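Local coordinates for DUF1893 domain-containing protein (Thermotoga maritima, PDB 1VK9) that is of unknown function but has a cytidine deaminase-like fold, binds zinc ions and can carry ADP-ribosylation, at residues K23-K28 against L65-M70; F78-K83 against N101-S106; P95-M100 against Q105-D110. All coordinates share one frame; numbering follows the deposited sequence.

Interaction 1 (K23-K28 against L65-M70)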
loop_
_atom_site.group_PDB
_atom_site.type_symbol
_atom_site.label_atom_id
_atom_site.label_comp_id
_atom_site.label_asym_id
_atom_site.label_seq_id
_atom_site.Cartn_x
_atom_site.Cartn_y
_atom_site.Cartn_z
ATOM N N LYS A 23 -0.869 -16.928 2.884
ATOM C CA LYS A 23 -1.517 -18.166 2.427
ATOM C C LYS A 23 -2.772 -17.889 1.585
ATOM O O LYS A 23 -3.006 -18.583 0.603
ATOM C CB LYS A 23 -1.849 -19.092 3.610
ATOM C CG LYS A 23 -0.673 -19.943 4.104
ATOM C CD LYS A 23 -1.005 -21.457 4.035
ATOM C CE LYS A 23 -0.650 -22.228 5.322
ATOM N NZ LYS A 23 -0.920 -21.451 6.579
ATOM N N ILE A 24 -3.555 -16.872 1.964
ATOM C CA ILE A 24 -4.756 -16.458 1.221
ATOM C C ILE A 24 -4.394 -15.710 -0.077
ATOM O O ILE A 24 -4.883 -16.056 -1.158
ATOM C CB ILE A 24 -5.733 -15.640 2.133
ATOM C CG1 ILE A 24 -6.432 -16.568 3.141
ATOM C CG2 ILE A 24 -6.776 -14.892 1.306
ATOM C CD1 ILE A 24 -7.254 -15.840 4.227
ATOM N N PHE A 25 -3.539 -14.695 0.038
ATOM C CA PHE A 25 -3.006 -13.958 -1.107
ATOM C C PHE A 25 -2.434 -14.883 -2.190
ATOM O O PHE A 25 -2.689 -14.691 -3.388
ATOM C CB PHE A 25 -1.911 -13.003 -0.628
ATOM C CG PHE A 25 -1.595 -11.886 -1.595
ATOM C CD1 PHE A 25 -2.360 -10.720 -1.612
ATOM C CD2 PHE A 25 -0.513 -11.982 -2.460
ATOM C CE1 PHE A 25 -2.051 -9.673 -2.493
ATOM C CE2 PHE A 25 -0.196 -10.950 -3.342
ATOM C CZ PHE A 25 -0.960 -9.794 -3.358
ATOM N N GLU A 26 -1.657 -15.882 -1.761
ATOM C CA GLU A 26 -0.982 -16.788 -2.682
ATOM C C GLU A 26 -1.997 -17.754 -3.322
ATOM O O GLU A 26 -2.039 -17.873 -4.543
ATOM C CB GLU A 26 0.198 -17.517 -1.998
ATOM C CG GLU A 26 1.483 -16.679 -1.834
ATOM C CD GLU A 26 2.636 -17.414 -1.125
ATOM O OE1 GLU A 26 2.521 -18.627 -0.816
ATOM O OE2 GLU A 26 3.685 -16.778 -0.875
ATOM N N LYS A 27 -2.841 -18.387 -2.505
ATOM C CA LYS A 27 -3.858 -19.333 -2.982
ATOM C C LYS A 27 -4.900 -18.749 -3.957
ATOM O O LYS A 27 -5.524 -19.496 -4.698
ATOM C CB LYS A 27 -4.566 -19.994 -1.786
ATOM C CG LYS A 27 -5.316 -21.299 -2.090
ATOM C CD LYS A 27 -6.531 -21.478 -1.165
ATOM C CE LYS A 27 -7.209 -22.830 -1.391
ATOM N NZ LYS A 27 -8.039 -23.237 -0.219
ATOM N N LYS A 28 -5.080 -17.431 -3.973
ATOM C CA LYS A 28 -6.156 -16.804 -4.760
ATOM C C LYS A 28 -5.666 -15.863 -5.876
ATOM O O LYS A 28 -6.466 -15.093 -6.424
ATOM C CB LYS A 28 -7.127 -16.043 -3.831
ATOM C CG LYS A 28 -8.042 -16.925 -2.976
ATOM C CD LYS A 28 -8.976 -16.089 -2.112
ATOM C CE LYS A 28 -10.427 -16.378 -2.440
ATOM N NZ LYS A 28 -11.294 -15.303 -1.910
ATOM N N LEU A 65 -3.597 -5.658 8.388
ATOM C CA LEU A 65 -2.421 -5.586 7.536
ATOM C C LEU A 65 -2.841 -5.574 6.077
ATOM O O LEU A 65 -3.908 -6.103 5.728
ATOM C CB LEU A 65 -1.443 -6.726 7.829
ATOM C CG LEU A 65 -1.924 -8.141 7.612
ATOM C CD1 LEU A 65 -1.505 -8.614 6.248
ATOM C CD2 LEU A 65 -1.303 -8.997 8.654
ATOM N N VAL A 66 -2.006 -4.960 5.238
ATOM C CA VAL A 66 -2.235 -4.927 3.797
ATOM C C VAL A 66 -1.124 -5.656 3.066
ATOM O O VAL A 66 0.043 -5.432 3.346
ATOM C CB VAL A 66 -2.292 -3.477 3.275
ATOM C CG1 VAL A 66 -2.312 -3.444 1.739
ATOM C CG2 VAL A 66 -3.480 -2.735 3.887
ATOM N N ILE A 67 -1.494 -6.529 2.133
ATOM C CA ILE A 67 -0.538 -7.114 1.189
ATOM C C ILE A 67 -0.767 -6.558 -0.211
ATOM O O ILE A 67 -1.891 -6.473 -0.684
ATOM C CB ILE A 67 -0.611 -8.665 1.179
ATOM C CG1 ILE A 67 -0.372 -9.221 2.587
ATOM C CG2 ILE A 67 0.413 -9.244 0.167
ATOM C CD1 ILE A 67 -0.507 -10.717 2.671
ATOM N N ASP A 68 0.308 -6.187 -0.877
ATOM C CA ASP A 68 0.211 -5.591 -2.192
ATOM C C ASP A 68 1.319 -6.140 -3.103
ATOM O O ASP A 68 2.451 -6.336 -2.670
ATOM C CB ASP A 68 0.296 -4.068 -2.062
ATOM C CG ASP A 68 -0.214 -3.348 -3.288
ATOM O OD1 ASP A 68 -0.516 -4.021 -4.298
ATOM O OD2 ASP A 68 -0.341 -2.114 -3.342
ATOM N N LYS A 69 0.970 -6.403 -4.359
ATOM C CA LYS A 69 1.867 -7.009 -5.352
ATOM C C LYS A 69 2.998 -6.018 -5.728
ATOM O O LYS A 69 4.169 -6.391 -5.865
ATOM C CB LYS A 69 1.040 -7.346 -6.596
ATOM C CG LYS A 69 1.224 -8.707 -7.219
ATOM C CD LYS A 69 0.325 -8.770 -8.467
ATOM C CE LYS A 69 0.138 -10.170 -8.993
ATOM N NZ LYS A 69 1.146 -10.392 -10.057
HETATM N N MSE A 70 2.636 -4.749 -5.883
HETATM C CA MSE A 70 3.532 -3.768 -6.440
HETATM C C MSE A 70 3.291 -2.436 -5.743
HETATM O O MSE A 70 2.264 -1.792 -5.967
HETATM C CB MSE A 70 3.258 -3.654 -7.946
HETATM C CG MSE A 70 4.129 -2.638 -8.698
HETATM SE SE MSE A 70 6.070 -3.077 -8.663
HETATM C CE MSE A 70 6.171 -4.777 -9.854
#
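Phe25 presents one face of its ring to Ile67, and the contact is a CH-pi interaction with the CG2 methyl as the touching group. Ile67 CG2 lies 3.5 Å from the centroid of the Phe25 ring and only 8° off the ring normal. The spread of distances confirms that it is centred: from 3.6 Å at Phe25 CD1 to 3.9 Å at Phe25 CD2, all six ring carbons lie at nearly the same separation from Ile67 CG2. Two torsions produce this placement. The ring of Phe25 is swung anti to its own backbone nitrogen (chi1 -161°), which carries it off the helix toward the strand. On Ile67 the CG2 branch is likewise anti to the backbone N, while the longer CG1 arm lies beside that nitrogen (chi1 -57°) and leaves the methyl to meet the ring.

Beyond the methyl, the far end of the ring reaches the backbone where the chain turns its corner: Phe25 CZ is 4.0 Å from Lys69 N, in an oblique approach. No hydrogen bond crosses between 23-28 and 65-70; the contact is apolar and CH-pi packing in a buried setting. Asp68 starts its side chain away from the helix, and its OD1 is covalently linked to an unidentified ligand.

The contact joins helix 15-27 near its C-terminal end to strand 65-68. Ala21 and Leu22 of the same helix also pack on Ile67, and Leu33 of the antiparallel strand 32-35 touches Phe25. Val66, facing the opposite side of the sheet, rests on Leu79 of helix 73-82.

Interaction 2 (F78-K83 against N101-S106). With ZN (zinc ion), chain B.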
loop_
_atom_site.group_PDB
_atom_site.type_symbol
_atom_site.label_atom_id
_atom_site.label_comp_id
_atom_site.label_asym_id
_atom_site.label_seq_id
_atom_site.Cartn_x
_atom_site.Cartn_y
_atom_site.Cartn_z
ATOM N N PHE A 78 -1.524 6.297 -0.544
ATOM C CA PHE A 78 -2.855 5.852 -0.147
ATOM C C PHE A 78 -2.769 4.997 1.123
ATOM O O PHE A 78 -3.455 5.268 2.121
ATOM C CB PHE A 78 -3.517 5.083 -1.276
ATOM C CG PHE A 78 -4.106 5.960 -2.335
ATOM C CD1 PHE A 78 -5.351 6.542 -2.161
ATOM C CD2 PHE A 78 -3.426 6.202 -3.504
ATOM C CE1 PHE A 78 -5.890 7.355 -3.131
ATOM C CE2 PHE A 78 -3.969 7.008 -4.481
ATOM C CZ PHE A 78 -5.196 7.589 -4.290
ATOM N N LEU A 79 -1.893 3.999 1.089
ATOM C CA LEU A 79 -1.750 3.096 2.204
ATOM C C LEU A 79 -1.298 3.854 3.482
ATOM O O LEU A 79 -1.825 3.588 4.568
ATOM C CB LEU A 79 -0.835 1.928 1.817
ATOM C CG LEU A 79 -1.361 0.980 0.716
ATOM C CD1 LEU A 79 -0.310 -0.059 0.292
ATOM C CD2 LEU A 79 -2.667 0.281 1.108
ATOM N N LEU A 80 -0.376 4.815 3.352
ATOM C CA LEU A 80 0.105 5.582 4.508
ATOM C C LEU A 80 -1.043 6.314 5.184
ATOM O O LEU A 80 -1.159 6.317 6.423
ATOM C CB LEU A 80 1.170 6.603 4.118
ATOM C CG LEU A 80 2.618 6.115 4.008
ATOM C CD1 LEU A 80 3.537 7.298 3.791
ATOM C CD2 LEU A 80 3.064 5.345 5.219
ATOM N N LYS A 81 -1.906 6.919 4.373
ATOM C CA LYS A 81 -3.030 7.656 4.921
ATOM C C LYS A 81 -3.980 6.730 5.688
ATOM O O LYS A 81 -4.593 7.143 6.684
ATOM C CB LYS A 81 -3.764 8.445 3.835
ATOM C CG LYS A 81 -5.011 9.176 4.304
ATOM C CD LYS A 81 -4.677 10.273 5.330
ATOM C CE LYS A 81 -5.124 11.666 4.899
ATOM N NZ LYS A 81 -6.550 11.727 5.169
HETATM N N MSE A 82 -4.070 5.473 5.261
HETATM C CA MSE A 82 -5.054 4.583 5.863
HETATM C C MSE A 82 -4.573 3.985 7.172
HETATM O O MSE A 82 -5.354 3.380 7.901
HETATM C CB MSE A 82 -5.456 3.502 4.888
HETATM C CG MSE A 82 -6.395 4.005 3.832
HETATM SE SE MSE A 82 -6.958 2.572 2.653
HETATM C CE MSE A 82 -5.368 2.525 1.534
ATOM N N LYS A 83 -3.286 4.155 7.459
ATOM C CA LYS A 83 -2.716 3.715 8.721
ATOM C C LYS A 83 -2.905 2.209 9.018
ATOM O O LYS A 83 -3.456 1.817 10.053
ATOM C CB LYS A 83 -3.246 4.604 9.842
ATOM C CG LYS A 83 -2.826 6.059 9.648
ATOM C CD LYS A 83 -2.941 6.908 10.918
ATOM C CE LYS A 83 -2.054 6.359 12.021
ATOM N NZ LYS A 83 -1.470 7.418 12.870
ATOM N N ASN A 101 9.667 4.849 5.200
ATOM C CA ASN A 101 10.605 5.125 6.268
ATOM C C ASN A 101 10.459 6.521 6.844
ATOM O O ASN A 101 10.530 6.686 8.044
ATOM C CB ASN A 101 12.055 4.848 5.874
ATOM C CG ASN A 101 12.322 3.362 5.665
ATOM O OD1 ASN A 101 11.830 2.506 6.422
ATOM N ND2 ASN A 101 13.066 3.039 4.602
ATOM N N GLU A 102 10.234 7.527 6.000
ATOM C CA GLU A 102 10.090 8.885 6.500
ATOM C C GLU A 102 8.903 8.924 7.482
ATOM O O GLU A 102 8.899 9.697 8.470
ATOM C CB GLU A 102 9.880 9.860 5.325
ATOM C CG GLU A 102 9.621 11.311 5.736
ATOM C CD GLU A 102 9.195 12.222 4.603
ATOM O OE1 GLU A 102 8.915 11.742 3.501
ATOM O OE2 GLU A 102 9.156 13.452 4.795
ATOM N N TYR A 103 7.906 8.076 7.210
ATOM C CA TYR A 103 6.668 8.143 7.939
ATOM C C TYR A 103 6.605 7.130 9.056
ATOM O O TYR A 103 5.582 7.012 9.709
ATOM C CB TYR A 103 5.470 8.049 6.980
ATOM C CG TYR A 103 5.203 9.394 6.359
ATOM C CD1 TYR A 103 5.968 9.844 5.280
ATOM C CD2 TYR A 103 4.242 10.256 6.896
ATOM C CE1 TYR A 103 5.756 11.105 4.730
ATOM C CE2 TYR A 103 4.019 11.522 6.350
ATOM C CZ TYR A 103 4.781 11.936 5.277
ATOM O OH TYR A 103 4.583 13.169 4.739
ATOM N N GLY A 104 7.694 6.399 9.284
ATOM C CA GLY A 104 7.731 5.377 10.309
ATOM C C GLY A 104 6.633 4.335 10.189
ATOM O O GLY A 104 6.133 3.863 11.196
ATOM N N GLN A 105 6.210 4.006 8.970
ATOM C CA GLN A 105 5.230 2.945 8.741
ATOM C C GLN A 105 5.956 1.599 8.779
ATOM O O GLN A 105 7.085 1.488 8.307
ATOM C CB GLN A 105 4.576 3.134 7.393
ATOM C CG GLN A 105 3.805 1.957 6.899
ATOM C CD GLN A 105 2.454 1.800 7.581
ATOM O OE1 GLN A 105 1.710 2.760 7.718
ATOM N NE2 GLN A 105 2.136 0.583 8.000
ATOM N N SER A 106 5.323 0.581 9.350
ATOM C CA SER A 106 5.924 -0.749 9.410
ATOM C C SER A 106 5.634 -1.483 8.118
ATOM O O SER A 106 4.487 -1.556 7.677
ATOM C CB SER A 106 5.370 -1.527 10.583
ATOM O OG SER A 106 5.636 -2.890 10.413
HETATM ZN ZN ZN B . 8.506 13.593 2.431
HETATM O O HOH W 1 0.479 4.852 8.190
#
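Gln105, which packs on Leu80, has its amide nitrogen gripped by two carbonyls. Gln105 NE2 donates to Ser106 O at 3.2 Å with an almost straight N-H...O angle of 169°, and that acceptor lies close to the amide plane; Pro84 O takes a second bond from the same nitrogen. These bonds fix the rotation of the amide. A water donates to Leu80 O at 2.8 Å; its link on to Gln105 OE1 is modelled shorter than a normal bond, which leaves the bridge between the segments doubtful in detail.

The apolar half of the contact is the forked end of Leu80. Leu80 CD2 lies against the aliphatic stem of Gln105, 3.4 Å from Gln105 CB, the two side chains sliding past each other in opposite directions. Leu80 CD1 takes the other partner, coming within 3.7 Å of Tyr103 CG in an oblique approach, with the two side chains crossing at about a right angle. With CG beside the backbone N (chi1 -84°), the Leu80 side chain ends nearer 101-106 than its first bond would suggest.

On Glu102 both carboxylate oxygens chelate a zinc ion, OE1 at 2.2 Å and OE2 at 2.5 Å. Next to it Tyr103 also packs on Pro137. Gly104, with positive phi (55°), closes helix 94-102 in a Schellman motif, and this helix end packing on the end of helix 73-82 joins two neighbouring helices of the cytidine deaminase-like alpha/beta fold.

Interaction 3 (P95-M100 against Q105-D110). With ZN (zinc ion), chain E.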
loop_
_atom_site.group_PDB
_atom_site.type_symbol
_atom_site.label_atom_id
_atom_site.label_comp_id
_atom_site.label_asym_id
_atom_site.label_seq_id
_atom_site.Cartn_x
_atom_site.Cartn_y
_atom_site.Cartn_z
ATOM N N PRO A 95 11.297 4.851 -4.288
ATOM C CA PRO A 95 10.540 5.996 -3.799
ATOM C C PRO A 95 9.571 5.603 -2.702
ATOM O O PRO A 95 9.520 6.295 -1.687
ATOM C CB PRO A 95 9.796 6.470 -5.042
ATOM C CG PRO A 95 10.697 6.103 -6.179
ATOM C CD PRO A 95 11.199 4.751 -5.761
ATOM N N ALA A 96 8.849 4.501 -2.882
ATOM C CA ALA A 96 7.897 4.048 -1.879
ATOM C C ALA A 96 8.616 3.700 -0.581
ATOM O O ALA A 96 8.238 4.185 0.486
ATOM C CB ALA A 96 7.052 2.880 -2.393
ATOM N N LEU A 97 9.677 2.921 -0.668
ATOM C CA LEU A 97 10.413 2.527 0.525
ATOM C C LEU A 97 10.887 3.761 1.299
ATOM O O LEU A 97 10.780 3.820 2.526
ATOM C CB LEU A 97 11.589 1.609 0.139
ATOM C CG LEU A 97 12.584 1.058 1.172
ATOM C CD1 LEU A 97 13.244 -0.178 0.599
ATOM C CD2 LEU A 97 13.675 2.076 1.526
ATOM N N LYS A 98 11.402 4.749 0.573
ATOM C CA LYS A 98 11.977 5.951 1.176
ATOM C C LYS A 98 10.893 6.681 1.949
ATOM O O LYS A 98 11.137 7.188 3.054
ATOM C CB LYS A 98 12.496 6.878 0.083
ATOM C CG LYS A 98 13.961 7.070 0.060
ATOM C CD LYS A 98 14.599 6.321 -1.086
ATOM C CE LYS A 98 15.538 7.219 -1.872
ATOM N NZ LYS A 98 14.761 8.345 -2.476
ATOM N N LEU A 99 9.693 6.704 1.355
ATOM C CA LEU A 99 8.545 7.427 1.885
ATOM C C LEU A 99 8.054 6.796 3.167
ATOM O O LEU A 99 7.833 7.492 4.164
ATOM C CB LEU A 99 7.405 7.482 0.871
ATOM C CG LEU A 99 6.222 8.398 1.196
ATOM C CD1 LEU A 99 6.631 9.858 1.316
ATOM C CD2 LEU A 99 5.207 8.240 0.088
HETATM N N MSE A 100 7.897 5.479 3.139
HETATM C CA MSE A 100 7.403 4.763 4.299
HETATM C C MSE A 100 8.355 4.827 5.466
HETATM O O MSE A 100 7.894 4.884 6.601
HETATM C CB MSE A 100 7.095 3.329 3.926
HETATM C CG MSE A 100 6.230 3.305 2.716
HETATM SE SE MSE A 100 4.799 2.053 2.796
HETATM C CE MSE A 100 5.788 0.476 2.310
ATOM N N GLN A 105 6.210 4.006 8.970
ATOM C CA GLN A 105 5.230 2.945 8.741
ATOM C C GLN A 105 5.956 1.599 8.779
ATOM O O GLN A 105 7.085 1.488 8.307
ATOM C CB GLN A 105 4.576 3.134 7.393
ATOM C CG GLN A 105 3.805 1.957 6.899
ATOM C CD GLN A 105 2.454 1.800 7.581
ATOM O OE1 GLN A 105 1.710 2.760 7.718
ATOM N NE2 GLN A 105 2.136 0.583 8.000
ATOM N N SER A 106 5.323 0.581 9.350
ATOM C CA SER A 106 5.924 -0.749 9.410
ATOM C C SER A 106 5.634 -1.483 8.118
ATOM O O SER A 106 4.487 -1.556 7.677
ATOM C CB SER A 106 5.370 -1.527 10.583
ATOM O OG SER A 106 5.636 -2.890 10.413
ATOM N N PHE A 107 6.676 -2.003 7.485
ATOM C CA PHE A 107 6.469 -2.639 6.190
ATOM C C PHE A 107 7.573 -3.665 5.914
ATOM O O PHE A 107 8.609 -3.624 6.542
ATOM C CB PHE A 107 6.374 -1.581 5.075
ATOM C CG PHE A 107 7.695 -0.945 4.739
ATOM C CD1 PHE A 107 8.155 0.154 5.468
ATOM C CD2 PHE A 107 8.492 -1.463 3.709
ATOM C CE1 PHE A 107 9.396 0.738 5.183
ATOM C CE2 PHE A 107 9.727 -0.893 3.418
ATOM C CZ PHE A 107 10.188 0.221 4.156
ATOM N N SER A 108 7.327 -4.587 4.993
ATOM C CA SER A 108 8.320 -5.576 4.617
ATOM C C SER A 108 8.161 -5.800 3.131
ATOM O O SER A 108 7.113 -5.450 2.583
ATOM C CB SER A 108 8.128 -6.880 5.405
ATOM O OG SER A 108 6.813 -7.373 5.245
ATOM N N TYR A 109 9.186 -6.363 2.481
ATOM C CA TYR A 109 9.149 -6.551 1.033
ATOM C C TYR A 109 9.936 -7.769 0.560
ATOM O O TYR A 109 10.811 -8.251 1.260
ATOM C CB TYR A 109 9.607 -5.285 0.292
ATOM C CG TYR A 109 11.015 -4.791 0.618
ATOM C CD1 TYR A 109 11.215 -3.895 1.686
ATOM C CD2 TYR A 109 12.134 -5.194 -0.140
ATOM C CE1 TYR A 109 12.470 -3.433 2.024
ATOM C CE2 TYR A 109 13.412 -4.723 0.183
ATOM C CZ TYR A 109 13.557 -3.833 1.274
ATOM O OH TYR A 109 14.770 -3.310 1.641
ATOM N N ASP A 110 9.610 -8.291 -0.618
ATOM C CA ASP A 110 10.349 -9.434 -1.141
ATOM C C ASP A 110 11.456 -8.964 -2.086
ATOM O O ASP A 110 12.559 -9.478 -2.032
ATOM C CB ASP A 110 9.411 -10.461 -1.783
ATOM C CG ASP A 110 8.364 -10.978 -0.795
ATOM O OD1 ASP A 110 8.738 -11.217 0.382
ATOM O OD2 ASP A 110 7.136 -11.151 -1.076
HETATM ZN ZN ZN E . 5.927 -11.811 0.159
HETATM O O HOH W 2 4.296 -11.760 -1.335
#
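Phe107 and Tyr109 both start toward the helix, and each places CG between the backbone N and the carbonyl carbon (chi1 73° and 59°), which stands the rings upright against it. Met100, a selenomethionine, answers with a chain bent at chi2 and chi3 that folds its end back onto Phe107. Met100 CE is 3.4 Å from Phe107 CG, while Met100 CB lies 3.7 Å from Phe107 CD1; the side chain therefore touches Phe107 with its first carbon and with its last. Met100 SE sits 5.1 Å from the centroid of the Phe107 ring, oblique to it, in a Met-aromatic contact.

One turn earlier, Leu97 reaches both rings: Leu97 CG lies 3.9 Å from Phe107 CZ, and Leu97 CD1 is 3.6 Å from Tyr109 CE1. An alanine in place of Phe107 is likely to leave Met100 CE and Leu97 CG without their common partner and open a gap between helix and strand. Gln105 N donates to Met100 O over 3.0 Å, tying the loop at Gln105 to the end of the helix segment.

Asp110 OD2 binds a zinc ion at 1.9 Å, with His88 NE2 and a water as further ligands. The axes of helix 95-100 and strand 107-109 run at 156°, close to antiparallel, as expected within a beta-alpha-beta unit. Strand 86-93 is its other strand, parallel to 107-109, and its Ile87 and Ile92 also pack on Met100; Ala96 rests against Ala76 of helix 73-82.

How the interactions relate
Interaction 1 closes along the chain before the other two open, and its centre lies about 18 Å from that of interaction 2 and about 16 Å from that of interaction 3. Interactions 2 and 3 are neighbours, with centres about 8 Å apart; both use helix 94-102, and they share Gln105 and Ser106. They also touch directly, Leu80 CD1 lying 3.9 Å from Leu99 CG. Interactions 1 and 3 reach the same mixed sheet, through strands 65-68 and 107-109, which both pair in parallel with strand 86-93. Val66 CG1, 3.8 Å from Leu79 CD2, connects interactions 1 and 2. Together they place helices on both faces of one sheet, forming a three-layered alpha/beta arrangement.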